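Local coordinates for protein pyruvate kinase 1 (Trypanosoma brucei brucei, PDB 4HYW) that catalyses the last step of glycolysis, the transfer of phosphate from phosphoenolpyruvate to ADP that yields pyruvate and ATP, at residues Ser238-His243 against Asn257-Ala262; Phe213-Glu218 against Asn242-Gln247. All coordinates share one frame; numbering follows the deposited sequence.

How the contacts relate
Contacts 1 and 2 lie side by side in the barrel domain, their centres about 8 Å apart. Along the chain the order is 213-218, then 238-243 and 242-247, which share Asn242 and His243, then 257-262. Contact 1 joins two neighbouring strands of the eight-stranded parallel barrel, 235-240 and 258-262. Contact 2 joins the loop after strand 208-211, which runs into helix 217-227, to the N-cap and short helix 243-247 that follow strand 235-240. The two also touch directly. Lys239 O lies 3.3 Å from Ile214 N, a probable hydrogen bond, and Ile240 packs on Gly245. Together they form part of the barrel wall and its C-terminal end, near which magnesium and potassium ions are bound.

Contact 1: residues Ser238-His243 against Asn257-Ala262; sequences SKIENH and NGIMVA. With MG (magnesium ion), chain C.
Ser238 and Ile240 each have about 58 Å² covered by the neighbouring strand, and Met260 nearly as much. The strands run parallel, their axes 4.7 Å apart at closest approach. Ser238 is gripped at both ends of its backbone. Its N donates to Gly258 O at 2.9 Å, and its O takes Met260 N at 2.8 Å. Ser238 CB touches Ile259 CD1, while its OG bonds to Ser256. Ile240 N then donates to Met260 O at 3.0 Å, which continues the ladder. At the far end Ala262 N reaches Ile240 O only weakly.

Ile240 and Ile259 lie on the same face as Ser238. Ile240 CG1 meets Ile259 CG2 at 3.9 Å, and both residues also pack on Ile282 of helix 274-289. Met260 and Lys239 occupy the other face, side by side and pointing the same way. Met260 SD rests 3.8 Å from Lys239 CG. The lysine chain bends at chi3 (80°), which also brings CE near the sulfur. Its NZ bonds to Asp84 and Ser212 and makes a long salt bridge to Glu241.

Glu241 CG packs on Ala262 CB. Its OE1 binds magnesium at 2.3 Å, with Asp265 and four waters completing six ligands. OE2 accepts from water 1, one of those ligands. This is a parallel strand pair of a TIM barrel, with the pyruvate kinase metal site at its C-terminal end.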
loop_
_atom_site.group_PDB
_atom_site.type_symbol
_atom_site.label_atom_id
_atom_site.label_comp_id
_atom_site.label_asym_id
_atom_site.label_seq_id
_atom_site.Cartn_x
_atom_site.Cartn_y
_atom_site.Cartn_z
ATOM N N SER A 238 -3.990 -34.145 6.849
ATOM C CA SER A 238 -5.429 -34.375 6.827
ATOM C C SER A 238 -6.028 -34.057 5.464
ATOM O O SER A 238 -5.749 -32.994 4.878
ATOM C CB SER A 238 -6.121 -33.579 7.914
ATOM O OG SER A 238 -5.661 -34.011 9.182
ATOM N N LYS A 239 -6.787 -35.016 4.936
ATOM C CA LYS A 239 -7.572 -34.816 3.729
ATOM C C LYS A 239 -8.904 -34.123 4.015
ATOM O O LYS A 239 -9.761 -34.654 4.720
ATOM C CB LYS A 239 -7.809 -36.157 3.024
ATOM C CG LYS A 239 -6.519 -36.809 2.566
ATOM C CD LYS A 239 -6.707 -38.268 2.213
ATOM C CE LYS A 239 -7.315 -38.459 0.828
ATOM N NZ LYS A 239 -7.805 -39.868 0.720
ATOM N N ILE A 240 -9.090 -32.953 3.425
ATOM C CA ILE A 240 -10.360 -32.248 3.533
ATOM C C ILE A 240 -11.308 -32.689 2.410
ATOM O O ILE A 240 -10.967 -32.608 1.251
ATOM C CB ILE A 240 -10.147 -30.725 3.472
ATOM C CG1 ILE A 240 -9.160 -30.299 4.553
ATOM C CG2 ILE A 240 -11.475 -29.989 3.626
ATOM C CD1 ILE A 240 -9.569 -30.702 5.959
ATOM N N GLU A 241 -12.467 -33.230 2.778
ATOM C CA GLU A 241 -13.245 -34.052 1.846
ATOM C C GLU A 241 -14.699 -33.676 1.804
ATOM O O GLU A 241 -15.410 -34.121 0.924
ATOM C CB GLU A 241 -13.107 -35.549 2.182
ATOM C CG GLU A 241 -11.785 -36.149 1.753
ATOM C CD GLU A 241 -11.810 -37.661 1.729
ATOM O OE1 GLU A 241 -12.878 -38.224 1.398
ATOM O OE2 GLU A 241 -10.768 -38.295 2.040
ATOM N N ASN A 242 -15.156 -32.886 2.782
ATOM C CA ASN A 242 -16.566 -32.499 2.854
ATOM C C ASN A 242 -16.779 -31.155 3.543
ATOM O O ASN A 242 -15.832 -30.513 3.940
ATOM C CB ASN A 242 -17.404 -33.621 3.513
ATOM C CG ASN A 242 -17.382 -33.575 5.052
ATOM O OD1 ASN A 242 -16.482 -32.973 5.682
ATOM N ND2 ASN A 242 -18.336 -34.269 5.662
ATOM N N HIS A 243 -18.021 -30.732 3.676
ATOM C CA HIS A 243 -18.308 -29.394 4.129
ATOM C C HIS A 243 -17.799 -29.158 5.533
ATOM O O HIS A 243 -17.371 -28.055 5.874
ATOM C CB HIS A 243 -19.813 -29.094 4.029
ATOM C CG HIS A 243 -20.599 -29.514 5.264
ATOM N ND1 HIS A 243 -20.957 -30.827 5.509
ATOM C CD2 HIS A 243 -21.013 -28.774 6.398
ATOM C CE1 HIS A 243 -21.603 -30.900 6.698
ATOM N NE2 HIS A 243 -21.619 -29.654 7.256
ATOM N N ASN A 257 -0.183 -31.907 10.810
ATOM C CA ASN A 257 1.114 -31.446 10.318
ATOM C C ASN A 257 0.980 -30.799 8.931
ATOM O O ASN A 257 1.902 -30.184 8.442
ATOM C CB ASN A 257 2.118 -32.607 10.257
ATOM C CG ASN A 257 2.208 -33.380 11.570
ATOM O OD1 ASN A 257 1.630 -34.457 11.711
ATOM N ND2 ASN A 257 2.956 -32.860 12.502
ATOM N N GLY A 258 -0.168 -31.001 8.290
ATOM C CA GLY A 258 -0.371 -30.560 6.915
ATOM C C GLY A 258 -1.761 -30.889 6.401
ATOM O O GLY A 258 -2.525 -31.606 7.056
ATOM N N ILE A 259 -2.082 -30.378 5.220
ATOM C CA ILE A 259 -3.395 -30.572 4.651
ATOM C C ILE A 259 -3.299 -31.081 3.206
ATOM O O ILE A 259 -2.394 -30.666 2.443
ATOM C CB ILE A 259 -4.164 -29.250 4.630
ATOM C CG1 ILE A 259 -4.372 -28.722 6.057
ATOM C CG2 ILE A 259 -5.460 -29.411 3.835
ATOM C CD1 ILE A 259 -5.143 -29.665 6.970
ATOM N N MET A 260 -4.239 -31.932 2.816
ATOM C CA MET A 260 -4.452 -32.228 1.400
ATOM C C MET A 260 -5.812 -31.793 1.002
ATOM O O MET A 260 -6.793 -32.100 1.683
ATOM C CB MET A 260 -4.322 -33.728 1.088
ATOM C CG MET A 260 -4.549 -34.025 -0.392
ATOM S SD MET A 260 -5.032 -35.739 -0.719
ATOM C CE MET A 260 -3.507 -36.542 -0.232
ATOM N N VAL A 261 -5.884 -30.991 -0.043
ATOM C CA VAL A 261 -7.162 -30.585 -0.547
ATOM C C VAL A 261 -7.592 -31.684 -1.477
ATOM O O VAL A 261 -7.102 -31.763 -2.598
ATOM C CB VAL A 261 -7.092 -29.256 -1.354
ATOM C CG1 VAL A 261 -8.499 -28.840 -1.764
ATOM C CG2 VAL A 261 -6.396 -28.149 -0.541
ATOM N N ALA A 262 -8.416 -32.600 -0.974
ATOM C CA ALA A 262 -8.778 -33.793 -1.754
ATOM C C ALA A 262 -9.945 -33.483 -2.673
ATOM O O ALA A 262 -11.093 -33.772 -2.348
ATOM C CB ALA A 262 -9.111 -34.951 -0.837
HETATM MG MG MG C . -13.537 -40.328 0.820
HETATM O O HOH W 1 -11.413 -40.687 0.842
HETATM O O HOH W 2 -13.512 -40.726 2.885
HETATM O O HOH W 3 -15.211 -39.490 0.151
HETATM O O HOH W 4 -13.365 -41.785 -0.734
#

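Contact 2: residues Phe213-Glu218 against Asn242-Gln247; sequences FIRTAE and NHQGVQ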
loop_
_atom_site.group_PDB
_atom_site.type_symbol
_atom_site.label_atom_id
_atom_site.label_comp_id
_atom_site.label_asym_id
_atom_site.label_seq_id
_atom_site.Cartn_x
_atom_site.Cartn_y
_atom_site.Cartn_z
ATOM N N PHE A 213 -10.972 -38.278 4.979
ATOM C CA PHE A 213 -12.246 -37.896 5.529
ATOM C C PHE A 213 -12.156 -37.267 6.933
ATOM O O PHE A 213 -13.008 -37.506 7.786
ATOM C CB PHE A 213 -13.188 -39.093 5.527
ATOM C CG PHE A 213 -14.635 -38.724 5.498
ATOM C CD1 PHE A 213 -15.164 -37.994 4.440
ATOM C CD2 PHE A 213 -15.498 -39.189 6.478
ATOM C CE1 PHE A 213 -16.526 -37.704 4.376
ATOM C CE2 PHE A 213 -16.858 -38.880 6.434
ATOM C CZ PHE A 213 -17.372 -38.142 5.379
ATOM N N ILE A 214 -11.197 -36.375 7.123
ATOM C CA ILE A 214 -11.110 -35.610 8.365
ATOM C C ILE A 214 -12.104 -34.467 8.418
ATOM O O ILE A 214 -12.080 -33.554 7.573
ATOM C CB ILE A 214 -9.717 -35.048 8.569
ATOM C CG1 ILE A 214 -8.710 -36.196 8.733
ATOM C CG2 ILE A 214 -9.706 -34.108 9.766
ATOM C CD1 ILE A 214 -8.871 -36.977 10.021
ATOM N N ARG A 215 -12.908 -34.450 9.471
ATOM C CA ARG A 215 -13.996 -33.475 9.585
ATOM C C ARG A 215 -13.820 -32.577 10.794
ATOM O O ARG A 215 -14.444 -31.519 10.869
ATOM C CB ARG A 215 -15.345 -34.202 9.677
ATOM C CG ARG A 215 -15.654 -35.055 8.460
ATOM C CD ARG A 215 -16.351 -36.357 8.835
ATOM N NE ARG A 215 -15.377 -37.392 9.135
ATOM C CZ ARG A 215 -15.580 -38.392 9.984
ATOM N NH1 ARG A 215 -16.739 -38.521 10.593
ATOM N NH2 ARG A 215 -14.614 -39.252 10.233
ATOM N N THR A 216 -13.050 -33.045 11.786
ATOM C CA THR A 216 -12.893 -32.330 13.061
ATOM C C THR A 216 -11.445 -32.453 13.569
ATOM O O THR A 216 -10.778 -33.460 13.333
ATOM C CB THR A 216 -13.845 -32.904 14.163
ATOM O OG1 THR A 216 -13.324 -34.150 14.644
ATOM C CG2 THR A 216 -15.238 -33.125 13.637
ATOM N N ALA A 217 -11.005 -31.500 14.373
ATOM C CA ALA A 217 -9.706 -31.651 15.044
ATOM C C ALA A 217 -9.670 -32.911 15.941
ATOM O O ALA A 217 -8.660 -33.612 16.009
ATOM C CB ALA A 217 -9.371 -30.409 15.847
ATOM N N GLU A 218 -10.801 -33.223 16.573
ATOM C CA GLU A 218 -10.895 -34.390 17.436
ATOM C C GLU A 218 -10.551 -35.705 16.699
ATOM O O GLU A 218 -9.814 -36.529 17.218
ATOM C CB GLU A 218 -12.274 -34.447 18.109
ATOM C CG GLU A 218 -12.494 -35.633 19.052
ATOM C CD GLU A 218 -11.550 -35.642 20.253
ATOM O OE1 GLU A 218 -10.923 -34.597 20.548
ATOM O OE2 GLU A 218 -11.432 -36.705 20.904
ATOM N N ASN A 242 -15.156 -32.886 2.782
ATOM C CA ASN A 242 -16.566 -32.499 2.854
ATOM C C ASN A 242 -16.779 -31.155 3.543
ATOM O O ASN A 242 -15.832 -30.513 3.940
ATOM C CB ASN A 242 -17.404 -33.621 3.513
ATOM C CG ASN A 242 -17.382 -33.575 5.052
ATOM O OD1 ASN A 242 -16.482 -32.973 5.682
ATOM N ND2 ASN A 242 -18.336 -34.269 5.662
ATOM N N HIS A 243 -18.021 -30.732 3.676
ATOM C CA HIS A 243 -18.308 -29.394 4.129
ATOM C C HIS A 243 -17.799 -29.158 5.533
ATOM O O HIS A 243 -17.371 -28.055 5.874
ATOM C CB HIS A 243 -19.813 -29.094 4.029
ATOM C CG HIS A 243 -20.599 -29.514 5.264
ATOM N ND1 HIS A 243 -20.957 -30.827 5.509
ATOM C CD2 HIS A 243 -21.013 -28.774 6.398
ATOM C CE1 HIS A 243 -21.603 -30.900 6.698
ATOM N NE2 HIS A 243 -21.619 -29.654 7.256
ATOM N N GLN A 244 -17.840 -30.196 6.359
ATOM C CA GLN A 244 -17.361 -30.118 7.732
ATOM C C GLN A 244 -15.881 -29.807 7.771
ATOM O O GLN A 244 -15.424 -28.987 8.569
ATOM C CB GLN A 244 -17.526 -31.462 8.383
ATOM C CG GLN A 244 -18.779 -31.646 9.172
ATOM C CD GLN A 244 -18.880 -33.065 9.687
ATOM O OE1 GLN A 244 -19.072 -34.051 8.889
ATOM N NE2 GLN A 244 -18.669 -33.217 11.000
ATOM N N GLY A 245 -15.117 -30.551 6.977
ATOM C CA GLY A 245 -13.695 -30.355 6.878
ATOM C C GLY A 245 -13.390 -28.916 6.529
ATOM O O GLY A 245 -12.520 -28.286 7.147
ATOM N N VAL A 246 -14.165 -28.360 5.599
ATOM C CA VAL A 246 -13.950 -26.979 5.185
ATOM C C VAL A 246 -14.340 -26.014 6.299
ATOM O O VAL A 246 -13.656 -25.029 6.548
ATOM C CB VAL A 246 -14.712 -26.643 3.896
ATOM C CG1 VAL A 246 -14.655 -25.143 3.618
ATOM C CG2 VAL A 246 -14.140 -27.437 2.743
ATOM N N GLN A 247 -15.401 -26.340 7.013
ATOM C CA GLN A 247 -15.898 -25.432 8.013
ATOM C C GLN A 247 -14.968 -25.402 9.231
ATOM O O GLN A 247 -14.755 -24.361 9.804
ATOM C CB GLN A 247 -17.288 -25.844 8.433
ATOM C CG GLN A 247 -17.981 -24.840 9.311
ATOM C CD GLN A 247 -19.447 -25.158 9.452
ATOM O OE1 GLN A 247 -19.813 -26.113 10.137
ATOM N NE2 GLN A 247 -20.300 -24.421 8.711
HETATM O O HOH W 5 -13.510 -33.597 5.308
#
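Asn242 meets two residues of 213-218. Its ND2 lies 4.0 Å from Phe213 CZ, approaching the ring obliquely, with ring and amide planes 53° apart. Its OD1 packs against Arg215 CG at 3.6 Å. The same oxygen accepts from Gly245 N at 3.1 Å, an N-cap bond for helix 243-247. Chi1 of 84° sets CG between the backbone N and the carbonyl carbon and turns the amide back over the first turn. Water 5 donates to both Asn242 OD1 and Ile214 O, so it bridges the segments.

Gln244 has the most surface covered on this segment. Its amide crosses the aliphatic part of Arg215: CD lies 3.7 Å from Arg215 CB, and OE1 lies 3.6 Å from Arg215 CD. OE1 also accepts a weak hydrogen bond from Asn242 ND2. The guanidinium is turned away by bends at chi2 and chi3. Its NE donates to Phe213 O at 2.7 Å, and its other nitrogens bond to carbonyls of Val185, Leu187 and Pro188.

Gly245 brings its backbone close to the loop, with CA 3.7 Å from Ile214 O. Val246 faces elsewhere, packing on Ile240 and on Ile12 of the second subunit.

The short helix 243-247 follows strand 235-240. It packs against the loop leading into helix 217-227 and also touches helix 263-269, through Val246 on Leu266.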